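Local structure of DNA polymerase sliding clamp 2 (Sulfolobus tokodaii, 3AIZ) at residues 7-11 / 85-89; 24-30 / 66-72. The protein forms part of a ring around DNA that acts as a moving platform, tethering the DNA polymerase and other processing proteins to DNA during replication. One frame throughout, in Å; residues are numbered along the deposited sequence.

Contact 1: residues 7-11 / 85-89. With SO4 (sulfate ion), chain F.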
# COMPACT_ATOMS: atom_id res chain seq x y z
N SER A 7 -20.13 17.26 -23.18
CA SER A 7 -18.89 17.95 -22.82
C SER A 7 -18.22 17.48 -21.53
O SER A 7 -17.16 17.99 -21.17
CB SER A 7 -19.13 19.47 -22.75
OG SER A 7 -19.96 19.79 -21.64
N SER A 8 -18.82 16.52 -20.84
CA SER A 8 -18.26 16.06 -19.58
C SER A 8 -18.45 14.57 -19.32
O SER A 8 -19.55 14.11 -19.01
CB SER A 8 -18.83 16.86 -18.41
OG SER A 8 -18.33 16.38 -17.18
N ALA A 9 -17.36 13.81 -19.44
CA ALA A 9 -17.38 12.39 -19.15
C ALA A 9 -17.67 12.16 -17.67
O ALA A 9 -18.43 11.26 -17.30
CB ALA A 9 -16.06 11.75 -19.54
N LYS A 10 -17.06 12.98 -16.82
CA LYS A 10 -17.21 12.84 -15.38
C LYS A 10 -18.67 13.00 -14.96
O LYS A 10 -19.22 12.16 -14.25
CB LYS A 10 -16.34 13.86 -14.64
CG LYS A 10 -16.18 13.57 -13.15
CD LYS A 10 -15.42 14.68 -12.44
CE LYS A 10 -16.26 15.94 -12.31
NZ LYS A 10 -17.47 15.72 -11.47
N ASP A 11 -19.29 14.10 -15.39
CA ASP A 11 -20.69 14.37 -15.06
C ASP A 11 -21.62 13.26 -15.57
O ASP A 11 -22.54 12.84 -14.86
CB ASP A 11 -21.12 15.73 -15.61
CG ASP A 11 -20.48 16.88 -14.87
OD1 ASP A 11 -20.01 16.67 -13.73
OD2 ASP A 11 -20.44 18.00 -15.42
N LYS A 85 -10.78 15.58 -15.86
CA LYS A 85 -12.14 16.02 -15.57
C LYS A 85 -12.68 16.89 -16.70
O LYS A 85 -13.82 17.35 -16.66
CB LYS A 85 -12.19 16.80 -14.25
CG LYS A 85 -11.79 15.98 -13.03
CD LYS A 85 -11.87 16.81 -11.76
CE LYS A 85 -11.45 15.99 -10.55
NZ LYS A 85 -10.06 15.49 -10.68
N SER A 86 -11.86 17.09 -17.72
CA SER A 86 -12.25 17.88 -18.88
C SER A 86 -12.50 16.99 -20.09
O SER A 86 -12.66 17.47 -21.21
CB SER A 86 -11.18 18.92 -19.21
OG SER A 86 -10.99 19.81 -18.13
N ALA A 87 -12.53 15.68 -19.87
CA ALA A 87 -12.74 14.72 -20.94
C ALA A 87 -14.18 14.76 -21.44
O ALA A 87 -15.12 14.82 -20.65
CB ALA A 87 -12.38 13.32 -20.48
N THR A 88 -14.34 14.74 -22.76
CA THR A 88 -15.67 14.76 -23.36
C THR A 88 -16.12 13.35 -23.73
O THR A 88 -15.35 12.40 -23.64
CB THR A 88 -15.71 15.66 -24.62
OG1 THR A 88 -14.87 15.10 -25.64
CG2 THR A 88 -15.23 17.06 -24.28
N VAL A 89 -17.38 13.22 -24.14
CA VAL A 89 -17.93 11.93 -24.53
C VAL A 89 -18.76 12.05 -25.80
O VAL A 89 -19.52 12.99 -25.97
CB VAL A 89 -18.82 11.34 -23.42
CG1 VAL A 89 -19.52 10.09 -23.90
CG2 VAL A 89 -17.99 11.04 -22.19
S SO4 F . -7.68 16.72 -13.77
O1 SO4 F . -7.90 17.45 -12.52
O2 SO4 F . -7.68 17.67 -14.88
O3 SO4 F . -6.40 16.02 -13.71
O4 SO4 F . -8.76 15.75 -13.95
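One direct backbone hydrogen bond joins the two segments: A9 N, in the first residue of the helix, donates to A87 O at 2.7 Å with a nearly straight N-H...O angle of 166°. The same carbonyl also takes a CA-H...O contact, S8 CA to A87 O at 3.5 Å. S8 is the N-cap: its OG accepts from D11 N at 3.1 Å, satisfying an amide that has no preceding turn to bond with. In the PCNA N-terminal domain this is where helix 9-16 of the first beta-alpha-beta-beta-beta unit starts, set against the loop that leads into strand 88-93 of the second unit. V89 pairs through its backbone with Y6, so the junction continues the pairing of strands 3-6 and 88-93. Apolar packing centres on A9, whose CB points toward 85-89 and sits 3.4 Å from V89 CG2 and 4.1 Å from A87 CB. At the exposed edge the lysine chains touch, K10 CD to K85 CG at 3.9 Å, then part: K10 NZ salt-bridges D11 OD1 at 3.5 Å, K85 NZ bonds sulfate O1 weakly at 3.4 Å. The backbone K85 N donates to sulfate O4 at 2.8 Å. The sulfate probably comes from the crystallisation liquor.

Contact 2: residues 24-30 / 66-72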
# COMPACT_ATOMS: atom_id res chain seq x y z
N ASP A 24 -29.16 -4.14 -14.83
CA ASP A 24 -27.98 -4.13 -15.69
C ASP A 24 -28.25 -3.49 -17.05
O ASP A 24 -27.33 -3.05 -17.74
CB ASP A 24 -27.44 -5.55 -15.88
CG ASP A 24 -26.86 -6.13 -14.60
OD1 ASP A 24 -26.96 -5.47 -13.54
OD2 ASP A 24 -26.31 -7.25 -14.65
N GLU A 25 -29.53 -3.43 -17.43
CA GLU A 25 -29.91 -2.92 -18.74
C GLU A 25 -30.77 -1.66 -18.63
O GLU A 25 -31.69 -1.61 -17.82
CB GLU A 25 -30.66 -3.99 -19.53
CG GLU A 25 -29.94 -5.33 -19.64
CD GLU A 25 -28.82 -5.32 -20.66
OE1 GLU A 25 -28.95 -4.61 -21.69
OE2 GLU A 25 -27.81 -6.04 -20.45
N ILE A 26 -30.45 -0.66 -19.44
CA ILE A 26 -31.28 0.54 -19.52
C ILE A 26 -31.56 0.88 -20.98
O ILE A 26 -30.89 0.38 -21.88
CB ILE A 26 -30.61 1.76 -18.86
CG1 ILE A 26 -29.44 2.25 -19.70
CG2 ILE A 26 -30.17 1.42 -17.45
CD1 ILE A 26 -28.80 3.52 -19.18
N ILE A 27 -32.55 1.73 -21.20
CA ILE A 27 -32.88 2.16 -22.55
C ILE A 27 -32.56 3.64 -22.76
O ILE A 27 -33.25 4.51 -22.23
CB ILE A 27 -34.37 1.92 -22.88
CG1 ILE A 27 -34.69 0.42 -22.83
CG2 ILE A 27 -34.71 2.49 -24.25
CD1 ILE A 27 -36.11 0.09 -23.19
N LEU A 28 -31.50 3.91 -23.51
CA LEU A 28 -31.15 5.27 -23.88
C LEU A 28 -32.06 5.74 -25.01
O LEU A 28 -32.05 5.17 -26.10
CB LEU A 28 -29.69 5.36 -24.33
CG LEU A 28 -28.61 5.49 -23.25
CD1 LEU A 28 -27.24 5.39 -23.88
CD2 LEU A 28 -28.77 6.79 -22.49
N ASN A 29 -32.83 6.78 -24.75
CA ASN A 29 -33.74 7.33 -25.75
C ASN A 29 -33.16 8.58 -26.41
O ASN A 29 -32.93 9.59 -25.75
CB ASN A 29 -35.10 7.64 -25.13
CG ASN A 29 -35.76 6.41 -24.53
OD1 ASN A 29 -36.03 5.44 -25.24
ND2 ASN A 29 -36.02 6.45 -23.23
N PHE A 30 -32.94 8.49 -27.71
CA PHE A 30 -32.44 9.63 -28.48
C PHE A 30 -33.60 10.33 -29.18
O PHE A 30 -34.21 9.79 -30.10
CB PHE A 30 -31.41 9.17 -29.52
CG PHE A 30 -30.18 8.57 -28.92
CD1 PHE A 30 -30.13 7.22 -28.61
CD2 PHE A 30 -29.06 9.35 -28.67
CE1 PHE A 30 -28.99 6.66 -28.06
CE2 PHE A 30 -27.92 8.79 -28.13
CZ PHE A 30 -27.89 7.45 -27.82
N LEU A 66 -35.22 7.19 -31.71
CA LEU A 66 -34.81 5.80 -31.56
C LEU A 66 -34.25 5.54 -30.16
O LEU A 66 -33.67 6.43 -29.54
CB LEU A 66 -33.77 5.44 -32.63
CG LEU A 66 -33.17 4.04 -32.63
CD1 LEU A 66 -32.82 3.60 -34.05
CD2 LEU A 66 -31.94 3.98 -31.73
N GLY A 67 -34.42 4.32 -29.67
CA GLY A 67 -33.92 3.94 -28.36
C GLY A 67 -33.05 2.70 -28.40
O GLY A 67 -33.38 1.72 -29.05
N ILE A 68 -31.92 2.75 -27.69
CA ILE A 68 -30.99 1.63 -27.66
C ILE A 68 -30.87 1.04 -26.26
O ILE A 68 -30.38 1.70 -25.35
CB ILE A 68 -29.59 2.04 -28.15
CG1 ILE A 68 -29.70 2.94 -29.39
CG2 ILE A 68 -28.75 0.81 -28.45
CD1 ILE A 68 -28.36 3.36 -29.95
N LYS A 69 -31.30 -0.20 -26.10
CA LYS A 69 -31.20 -0.89 -24.82
C LYS A 69 -29.80 -1.45 -24.62
O LYS A 69 -29.40 -2.40 -25.28
CB LYS A 69 -32.24 -2.01 -24.73
CG LYS A 69 -32.30 -2.71 -23.39
CD LYS A 69 -33.49 -3.65 -23.32
CE LYS A 69 -33.58 -4.35 -21.97
NZ LYS A 69 -32.41 -5.24 -21.73
N ILE A 70 -29.05 -0.85 -23.69
CA ILE A 70 -27.66 -1.22 -23.48
C ILE A 70 -27.37 -1.63 -22.04
O ILE A 70 -28.16 -1.36 -21.13
CB ILE A 70 -26.72 -0.05 -23.84
CG1 ILE A 70 -26.85 1.07 -22.81
CG2 ILE A 70 -27.01 0.46 -25.24
CD1 ILE A 70 -25.92 2.23 -23.06
N ASN A 71 -26.23 -2.29 -21.84
CA ASN A 71 -25.78 -2.67 -20.51
C ASN A 71 -25.08 -1.50 -19.83
O ASN A 71 -23.98 -1.12 -20.21
CB ASN A 71 -24.83 -3.88 -20.60
CG ASN A 71 -24.45 -4.43 -19.24
OD1 ASN A 71 -24.39 -3.69 -18.25
ND2 ASN A 71 -24.18 -5.73 -19.18
N ILE A 72 -25.73 -0.94 -18.82
CA ILE A 72 -25.24 0.26 -18.15
C ILE A 72 -23.85 0.07 -17.55
O ILE A 72 -23.07 1.02 -17.46
CB ILE A 72 -26.21 0.74 -17.06
CG1 ILE A 72 -25.75 2.07 -16.48
CG2 ILE A 72 -26.35 -0.31 -15.97
CD1 ILE A 72 -26.66 2.62 -15.41
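Strands 25-30 and 66-71 run antiparallel and join the two beta-alpha-beta-beta-beta units of the PCNA N-terminal domain within one sheet. Their axes approach to 4.4 Å, with 156° between their N-to-C directions. Three hydrogen-bonded pairs, I26-I70, L28-I68 and F30-L66, each exchange two N-H...O bonds; the tightest set is I26 N to I70 O and I70 N to I26 O, both 2.9 Å. Beyond the strand, I72 N reaches D24 O at 2.9 Å.

The face carrying I26, L28, F30, L66, I68 and I70 is apolar. I26 and I70 share the p setting of chi1, and their CG1 atoms lie 4.2 Å apart. L28, through chi1 m and chi2 t, brings CD1 to 3.5 Å from I70 CD1, and both side chains also touch L98 of strand 97-104. F30 holds its CE1 3.9 Å from I68 CD1. I72, already in the helix, points toward 24-30 and places CB 4.0 Å from I26 CG2.

The other face is more polar. K69 extends in t through its first three torsions and turns at chi4 (m), so that NZ stands 3.1 Å from E25 CB; E25, folded m at chi1 and chi2, meets it in a salt bridge, OE1 to NZ at 3.5 Å. N71 caps helix 72-80 by accepting from N73 N through OD1. N29 OD1, which accepts from D123 N, lies 4.1 Å from G67 CA; a CB on G67 would come within 2.9 Å of this same OD1, a clash.

From the N terminus, the chain leaves strand 3-6, enters helix 9-16 at contact 1, then passes into strand 25-30, the first half of contact 2. Strands 34-40 and 46-53 follow before 66-72 returns to close contact 2; helix 72-80 then carries the chain to 85-89, which closes contact 1. The smaller loop thus falls wholly within the larger. The centres of the two contacts are about 20 Å apart, and the contacts do not touch. Each joins the start of one unit's helix to the residues leading into the other unit's second strand: A9 to A87, I72 to D24. This reciprocity is consistent with the two-fold internal repeat of a PCNA domain.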